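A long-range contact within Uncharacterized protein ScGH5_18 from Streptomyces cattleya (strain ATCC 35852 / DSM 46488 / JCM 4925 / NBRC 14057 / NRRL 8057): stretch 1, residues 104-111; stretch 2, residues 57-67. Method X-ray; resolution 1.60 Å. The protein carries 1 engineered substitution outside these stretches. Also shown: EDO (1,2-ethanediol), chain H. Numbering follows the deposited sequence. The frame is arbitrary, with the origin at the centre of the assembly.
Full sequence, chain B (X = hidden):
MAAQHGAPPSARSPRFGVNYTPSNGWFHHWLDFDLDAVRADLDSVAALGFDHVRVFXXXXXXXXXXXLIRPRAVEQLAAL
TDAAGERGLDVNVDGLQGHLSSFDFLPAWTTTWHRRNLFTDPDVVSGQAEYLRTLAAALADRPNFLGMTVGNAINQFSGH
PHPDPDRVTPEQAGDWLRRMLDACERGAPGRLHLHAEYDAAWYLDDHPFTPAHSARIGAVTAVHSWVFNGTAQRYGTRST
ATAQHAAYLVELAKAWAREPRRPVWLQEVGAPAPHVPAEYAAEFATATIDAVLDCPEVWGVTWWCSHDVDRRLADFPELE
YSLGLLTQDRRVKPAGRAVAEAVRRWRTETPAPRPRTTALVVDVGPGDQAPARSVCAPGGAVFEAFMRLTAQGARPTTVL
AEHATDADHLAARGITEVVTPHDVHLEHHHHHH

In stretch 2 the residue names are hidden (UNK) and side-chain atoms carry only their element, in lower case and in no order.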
ATOM      1  N   ASP B 104       2.804  -5.310   5.880  1.00 16.45           N
ATOM      2  CA  ASP B 104       1.365  -5.098   5.743  1.00 16.38           C
ATOM      3  C   ASP B 104       1.075  -4.553   4.351  1.00 16.86           C
ATOM      4  O   ASP B 104       1.588  -3.487   3.978  1.00 19.60           O
ATOM      5  CB  ASP B 104       0.848  -4.110   6.790  1.00 18.34           C
ATOM      6  CG  ASP B 104       0.823  -4.680   8.194  1.00 19.90           C
ATOM      7  OD1 ASP B 104       0.797  -5.927   8.365  1.00 20.11           O
ATOM      8  OD2 ASP B 104       0.808  -3.856   9.134  1.00 20.44           O
ATOM      9  N   PHE B 105       0.201  -5.246   3.612  1.00 16.45           N
ATOM     10  CA  PHE B 105      -0.237  -4.833   2.278  1.00 15.75           C
ATOM     11  C   PHE B 105      -1.672  -4.330   2.400  1.00 14.13           C
ATOM     12  O   PHE B 105      -2.623  -5.116   2.356  1.00 16.08           O
ATOM     13  CB  PHE B 105      -0.106  -5.991   1.289  1.00 14.14           C
ATOM     14  CG  PHE B 105       1.325  -6.416   1.077  1.00 14.75           C
ATOM     15  CD1 PHE B 105       2.150  -5.712   0.217  1.00 18.74           C
ATOM     16  CD2 PHE B 105       1.853  -7.473   1.795  1.00 15.83           C
ATOM     17  CE1 PHE B 105       3.492  -6.068   0.043  1.00 20.86           C
ATOM     18  CE2 PHE B 105       3.185  -7.845   1.628  1.00 18.95           C
ATOM     19  CZ  PHE B 105       4.002  -7.138   0.750  1.00 20.66           C
ATOM     20  N   LEU B 106      -1.822  -3.013   2.561  1.00 13.06           N
ATOM     21  CA  LEU B 106      -3.142  -2.429   2.783  1.00 16.13           C
ATOM     22  C   LEU B 106      -3.559  -1.585   1.594  1.00 18.87           C
ATOM     23  O   LEU B 106      -2.761  -0.768   1.114  1.00 17.06           O
ATOM     24  CB  LEU B 106      -3.132  -1.574   4.055  1.00 19.79           C
ATOM     25  CG  LEU B 106      -2.899  -2.330   5.369  1.00 18.93           C
ATOM     26  CD1 LEU B 106      -2.461  -1.367   6.479  1.00 21.85           C
ATOM     27  CD2 LEU B 106      -4.146  -3.116   5.779  1.00 23.02           C
ATOM     28  N   PRO B 107      -4.789  -1.740   1.089  1.00 16.75           N
ATOM     29  CA  PRO B 107      -5.211  -0.927  -0.058  1.00 13.94           C
ATOM     30  C   PRO B 107      -5.281   0.548   0.311  1.00 15.72           C
ATOM     31  O   PRO B 107      -5.589   0.913   1.448  1.00 16.87           O
ATOM     32  CB  PRO B 107      -6.600  -1.482  -0.402  1.00 16.85           C
ATOM     33  CG  PRO B 107      -6.641  -2.863   0.245  1.00 20.87           C
ATOM     34  CD  PRO B 107      -5.815  -2.718   1.490  1.00 17.27           C
ATOM     35  N   ALA B 108      -5.010   1.400  -0.680  1.00 14.78           N
ATOM     36  CA  ALA B 108      -5.014   2.840  -0.442  1.00 15.20           C
ATOM     37  C   ALA B 108      -6.368   3.320   0.054  1.00 15.87           C
ATOM     38  O   ALA B 108      -6.444   4.322   0.773  1.00 14.92           O
ATOM     39  CB  ALA B 108      -4.624   3.577  -1.724  1.00 16.80           C
ATOM     40  N   TRP B 109      -7.433   2.596  -0.281  1.00 13.88           N
ATOM     41  CA  TRP B 109      -8.777   3.004   0.103  1.00 13.44           C
ATOM     42  C   TRP B 109      -9.141   2.566   1.513  1.00 14.84           C
ATOM     43  O   TRP B 109     -10.290   2.756   1.923  1.00 16.05           O
ATOM     44  CB  TRP B 109      -9.792   2.478  -0.909  1.00 15.94           C
ATOM     45  CG  TRP B 109      -9.670   1.020  -1.285  1.00 15.44           C
ATOM     46  CD1 TRP B 109      -8.910   0.495  -2.295  1.00 13.95           C
ATOM     47  CD2 TRP B 109     -10.385  -0.081  -0.701  1.00 16.45           C
ATOM     48  NE1 TRP B 109      -9.104  -0.876  -2.367  1.00 14.14           N
ATOM     49  CE2 TRP B 109      -9.996  -1.250  -1.397  1.00 14.17           C
ATOM     50  CE3 TRP B 109     -11.324  -0.191   0.335  1.00 14.38           C
ATOM     51  CZ2 TRP B 109     -10.498  -2.521  -1.076  1.00 14.26           C
ATOM     52  CZ3 TRP B 109     -11.838  -1.448   0.643  1.00 16.50           C
ATOM     53  CH2 TRP B 109     -11.415  -2.600  -0.057  1.00 15.37           C
ATOM     54  N   THR B 110      -8.192   2.003   2.263  1.00 17.15           N
ATOM     55  CA  THR B 110      -8.386   1.706   3.675  1.00 14.55           C
ATOM     56  C   THR B 110      -7.530   2.562   4.603  1.00 14.51           C
ATOM     57  O   THR B 110      -7.630   2.400   5.823  1.00 17.62           O
ATOM     58  CB  THR B 110      -8.093   0.220   3.977  1.00 15.08           C
ATOM     59  OG1 THR B 110      -6.688  -0.049   3.853  1.00 15.71           O
ATOM     60  CG2 THR B 110      -8.857  -0.691   3.018  1.00 16.61           C
ATOM     61  N   THR B 111      -6.679   3.450   4.080  1.00 13.73           N
ATOM     62  CA  THR B 111      -5.645   4.073   4.902  1.00 14.06           C
ATOM     63  C   THR B 111      -5.651   5.593   4.740  1.00 16.24           C
ATOM     64  O   THR B 111      -6.263   6.140   3.815  1.00 19.07           O
ATOM     65  CB  THR B 111      -4.253   3.491   4.559  1.00 19.38           C
ATOM     66  OG1 THR B 111      -3.319   3.800   5.601  1.00 20.84           O
ATOM     67  CG2 THR B 111      -3.744   4.048   3.249  1.00 19.15           C
ATOM     68  N   UNK B  57      -2.920 -14.441  -2.713  1.00 15.58           N
ATOM     69  CA  UNK B  57      -3.126 -13.155  -3.388  1.00 14.87           C
ATOM     70  C   UNK B  57      -2.565 -12.024  -2.545  1.00 14.89           C
ATOM     71  O   UNK B  57      -2.483 -12.121  -1.317  1.00 17.62           O
ATOM     72  c   UNK B  57      -4.165 -15.198  -2.512  1.00 15.35           C
ATOM     73  c   UNK B  57      -5.191 -14.402  -3.302  1.00 19.69           C
ATOM     74  c   UNK B  57      -4.654 -13.037  -3.489  1.00 15.45           C
ATOM     75  N   UNK B  58      -2.184 -10.937  -3.213  1.00 16.99           N
ATOM     76  CA  UNK B  58      -1.909  -9.665  -2.547  1.00 15.35           C
ATOM     77  C   UNK B  58      -3.165  -8.813  -2.700  1.00 14.73           C
ATOM     78  O   UNK B  58      -3.521  -8.417  -3.815  1.00 18.46           O
ATOM     79  c   UNK B  58       1.782  -8.644  -3.323  1.00 21.82           C
ATOM     80  c   UNK B  58       0.803  -9.647  -1.250  1.00 25.80           C
ATOM     81  c   UNK B  58       0.673  -9.522  -2.760  1.00 19.46           C
ATOM     82  c   UNK B  58      -0.697  -8.964  -3.145  1.00 17.38           C
ATOM     83  N   UNK B  59      -3.848  -8.560  -1.580  1.00 16.05           N
ATOM     84  CA  UNK B  59      -5.146  -7.881  -1.609  1.00 18.96           C
ATOM     85  C   UNK B  59      -5.120  -6.548  -2.353  1.00 20.67           C
ATOM     86  O   UNK B  59      -5.963  -6.359  -3.248  1.00 17.39           O
ATOM     87  c   UNK B  59      -5.641  -7.743  -0.163  1.00 19.27           C
ATOM     88  c   UNK B  59      -8.930  -4.851   2.974  1.00 15.70           C
ATOM     89  c   UNK B  59      -6.880  -6.004   2.370  1.00 17.69           C
ATOM     90  c   UNK B  59      -7.625  -5.272   3.279  1.00 15.73           C
ATOM     91  c   UNK B  59      -7.462  -6.354   1.147  1.00 15.39           C
ATOM     92  c   UNK B  59      -7.001  -7.079  -0.001  1.00 17.24           C
ATOM     93  c   UNK B  59      -9.524  -5.170   1.780  1.00 16.62           C
ATOM     94  c   UNK B  59      -8.048  -7.083  -0.900  1.00 17.04           C
ATOM     95  c   UNK B  59      -8.777  -5.911   0.867  1.00 14.27           C
ATOM     96  n   UNK B  59      -9.116  -6.379  -0.377  1.00 18.37           N
ATOM     97  N   UNK B  60      -4.195  -5.610  -2.085  1.00 17.71           N
ATOM     98  CA  UNK B  60      -4.226  -4.344  -2.852  1.00 17.45           C
ATOM     99  C   UNK B  60      -3.974  -4.524  -4.338  1.00 20.96           C
ATOM    100  O   UNK B  60      -4.418  -3.688  -5.136  1.00 20.22           O
ATOM    101  c   UNK B  60      -3.060  -5.630  -1.139  1.00 16.92           C
ATOM    102  c   UNK B  60      -3.115  -3.496  -2.210  1.00 16.69           C
ATOM    103  c   UNK B  60      -2.767  -4.177  -0.917  1.00 18.48           C
ATOM    104  N   UNK B  61      -3.260  -5.581  -4.742  1.00 17.21           N
ATOM    105  CA  UNK B  61      -3.081  -5.835  -6.166  1.00 18.93           C
ATOM    106  C   UNK B  61      -4.355  -6.407  -6.779  1.00 14.05           C
ATOM    107  O   UNK B  61      -4.708  -6.086  -7.921  1.00 15.53           O
ATOM    108  c   UNK B  61      -1.759  -7.185  -7.844  1.00 19.49           C
ATOM    109  c   UNK B  61      -1.871  -6.759  -6.378  1.00 15.13           C
ATOM    110  c   UNK B  61      -0.613  -6.053  -5.926  1.00 22.34           C
ATOM    111  N   UNK B  62      -5.082  -7.239  -6.029  1.00 13.69           N
ATOM    112  CA  UNK B  62      -6.314  -7.818  -6.547  1.00 18.14           C
ATOM    113  C   UNK B  62      -7.481  -6.836  -6.493  1.00 16.03           C
ATOM    114  O   UNK B  62      -8.350  -6.864  -7.372  1.00 14.63           O
ATOM    115  c   UNK B  62      -6.005 -12.551  -7.134  1.00 18.89           C
ATOM    116  c   UNK B  62      -6.656 -11.411  -6.700  1.00 18.75           C
ATOM    117  c   UNK B  62      -5.943 -10.312  -6.247  1.00 15.97           C
ATOM    118  c   UNK B  62      -4.554 -10.365  -6.258  1.00 17.16           C
ATOM    119  c   UNK B  62      -3.897 -11.515  -6.705  1.00 17.53           C
ATOM    120  c   UNK B  62      -6.665  -9.089  -5.770  1.00 17.90           C
ATOM    121  c   UNK B  62      -4.625 -12.594  -7.143  1.00 16.74           C
ATOM    122  N   UNK B  63      -7.515  -5.955  -5.496  1.00 16.49           N
ATOM    123  CA  UNK B  63      -8.628  -5.025  -5.297  1.00 14.92           C
ATOM    124  C   UNK B  63      -8.069  -3.621  -5.059  1.00 13.81           C
ATOM    125  O   UNK B  63      -8.130  -3.097  -3.943  1.00 15.10           O
ATOM    126  o   UNK B  63     -11.278  -5.992  -2.025  1.00 16.89           O
ATOM    127  c   UNK B  63     -11.756  -5.343  -2.954  1.00 16.12           C
ATOM    128  c   UNK B  63     -10.862  -4.763  -4.037  1.00 14.88           C
ATOM    129  n   UNK B  63     -13.062  -5.118  -3.072  1.00 16.35           N
ATOM    130  c   UNK B  63      -9.505  -5.482  -4.129  1.00 15.09           C
ATOM    131  N   UNK B  64      -7.524  -2.986  -6.101  1.00 15.49           N
ATOM    132  CA  UNK B  64      -6.822  -1.702  -5.903  1.00 15.74           C
ATOM    133  C   UNK B  64      -7.751  -0.553  -5.589  1.00 15.15           C
ATOM    134  O   UNK B  64      -7.279   0.482  -5.101  1.00 16.34           O
ATOM    135  c   UNK B  64      -7.388  -3.476  -7.481  1.00 17.60           C
ATOM    136  c   UNK B  64      -6.992  -2.235  -8.235  1.00 19.42           C
ATOM    137  c   UNK B  64      -6.112  -1.479  -7.243  1.00 18.70           C
ATOM    138  N   UNK B  65      -9.025  -0.694  -5.916  1.00 15.21           N
ATOM    139  CA  UNK B  65     -10.086   0.232  -5.560  1.00 17.00           C
ATOM    140  C   UNK B  65     -11.217  -0.606  -4.990  1.00 18.01           C
ATOM    141  O   UNK B  65     -11.404  -1.749  -5.395  1.00 16.17           O
ATOM    142  o   UNK B  65     -12.837   1.506  -6.459  1.00 16.85           O
ATOM    143  c   UNK B  65     -10.534   1.035  -6.796  1.00 19.21           C
ATOM    144  n   UNK B  65     -11.414   3.236  -6.334  1.00 16.77           N
ATOM    145  c   UNK B  65     -11.698   1.949  -6.512  1.00 20.12           C
ATOM    146  N   UNK B  66     -11.962  -0.056  -4.026  1.00 17.83           N
ATOM    147  CA  UNK B  66     -12.981  -0.865  -3.356  1.00 16.90           C
ATOM    148  C   UNK B  66     -13.933  -1.525  -4.345  1.00 17.70           C
ATOM    149  O   UNK B  66     -14.422  -2.636  -4.098  1.00 18.04           O
ATOM    150  c   UNK B  66     -15.451   0.032  -0.465  1.00 15.17           C
ATOM    151  c   UNK B  66     -17.274   1.451  -1.337  1.00 21.71           C
ATOM    152  n   UNK B  66     -18.092   0.406  -1.373  1.00 22.06           N
ATOM    153  n   UNK B  66     -16.018   1.301  -0.919  1.00 19.43           N
ATOM    154  c   UNK B  66     -13.778  -0.013  -2.369  1.00 18.25           C
ATOM    155  c   UNK B  66     -14.849  -0.788  -1.605  1.00 18.89           C
ATOM    156  n   UNK B  66     -17.705   2.641  -1.723  1.00 22.45           N
ATOM    157  N   UNK B  67     -14.206  -0.876  -5.470  1.00 15.49           N
ATOM    158  CA  UNK B  67     -15.137  -1.439  -6.434  1.00 16.84           C
ATOM    159  C   UNK B  67     -14.457  -1.839  -7.740  1.00 20.42           C
ATOM    160  O   UNK B  67     -15.090  -1.883  -8.797  1.00 20.46           O
ATOM    161  c   UNK B  67     -17.159  -0.336  -5.417  1.00 20.04           C
ATOM    162  c   UNK B  67     -16.306  -0.487  -6.679  1.00 18.30           C
ATOM    163  o   UNK B  67     -15.858   0.794  -7.157  1.00 16.61           O
TER
HETATM  164  C1  EDO H 603     -19.603  -0.039  -8.223  1.00110.68           C
HETATM  165  O1  EDO H 603     -20.260  -1.050  -7.459  1.00111.30           O
HETATM  166  C2  EDO H 603     -18.586  -0.772  -9.046  1.00110.58           C
HETATM  167  O2  EDO H 603     -18.295  -1.852  -8.163  1.00109.55           O
HETATM  168  O   HOH W   1      -4.900   0.276  -3.308  1.00 24.45           O

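Position 57 has three side-chain carbons that close a ring onto the backbone N. They lie out of reach of stretch 1. This is Pro-57.

Position 58 has four carbons, forked at the second. One tip carbon sits over a face of the Phe-105 ring, 4.0 Å from its centroid. Four carbons with two methyls on the second give Leu-58; the tip is CD2. Its O accepts a backbone hydrogen bond from N of position 62, as suits an N-cap.

Position 59 has one carbon, then fused five- and six-membered rings holding eight carbons and one nitrogen. The six-membered ring has Pro-107 CG over one face. Only an indole fits, so this is Trp-59. CG of Pro-107 lies 3.6 Å from the centroid of its six-membered ring, almost on the ring normal.

Position 60 again has three carbons closing a ring onto N. One ring carbon meets Phe-105 O. It is Pro-60. Its CG is 3.4 Å from Phe-105 O, and its CD is 3.8 Å from Phe-105 CB. Its CA comes within 4.5 Å of Pro-107 CA.

Position 61 has one carbon carrying two more. It does not touch stretch 1. It is Val-61.

Position 62 has one carbon and a six-carbon ring with no oxygen. It is also out of reach. It is Phe-62.

Position 63 has three carbons, the third carrying one oxygen and one nitrogen. That third carbon lies against the Trp-109 ring. This is Gln-63. Its OE1 accepts a hydrogen bond from Trp-59 NE1 (2.7 Å). Its CD is 3.6 Å from Trp-109 CZ2.

Position 64 has a third ring closed onto N by three carbons. Its CB points away from stretch 1, but its O approaches Trp-109 CD1 at 3.2 Å. It is Pro-64.

Position 65 has two carbons, the second carrying one oxygen and one nitrogen. Its CB points away from stretch 1. It is Asn-65. Its OD1 accepts a hydrogen bond from N of position 67 (2.9 Å).

Position 66 has three carbons, a nitrogen, then a carbon carrying two nitrogens. Its CB lies against the Trp-109 ring, 3.7 Å from Trp-109 CE3, while the end of the chain leads away. The guanidinium identifies Arg-66.

Position 67 has one carbon carrying an oxygen and a carbon. It has no contact with stretch 1. It is Thr-67.

The contact centres on Trp-109. Its NE1 donates to Gln-63 O (2.9 Å, 161°), fixing the indole against the turn after the helix. Arg-66 CA packs over the indole, 3.7 Å from the six-membered ring centroid. One water bridges the backbones, donating to Pro-64 O (3.0 Å) and accepting from Ala-108 N (2.9 Å). Apolar packing by Phe-105 and Pro-107 completes the contact.

Stretch 2 (57-67) PLWPVFQPNRT
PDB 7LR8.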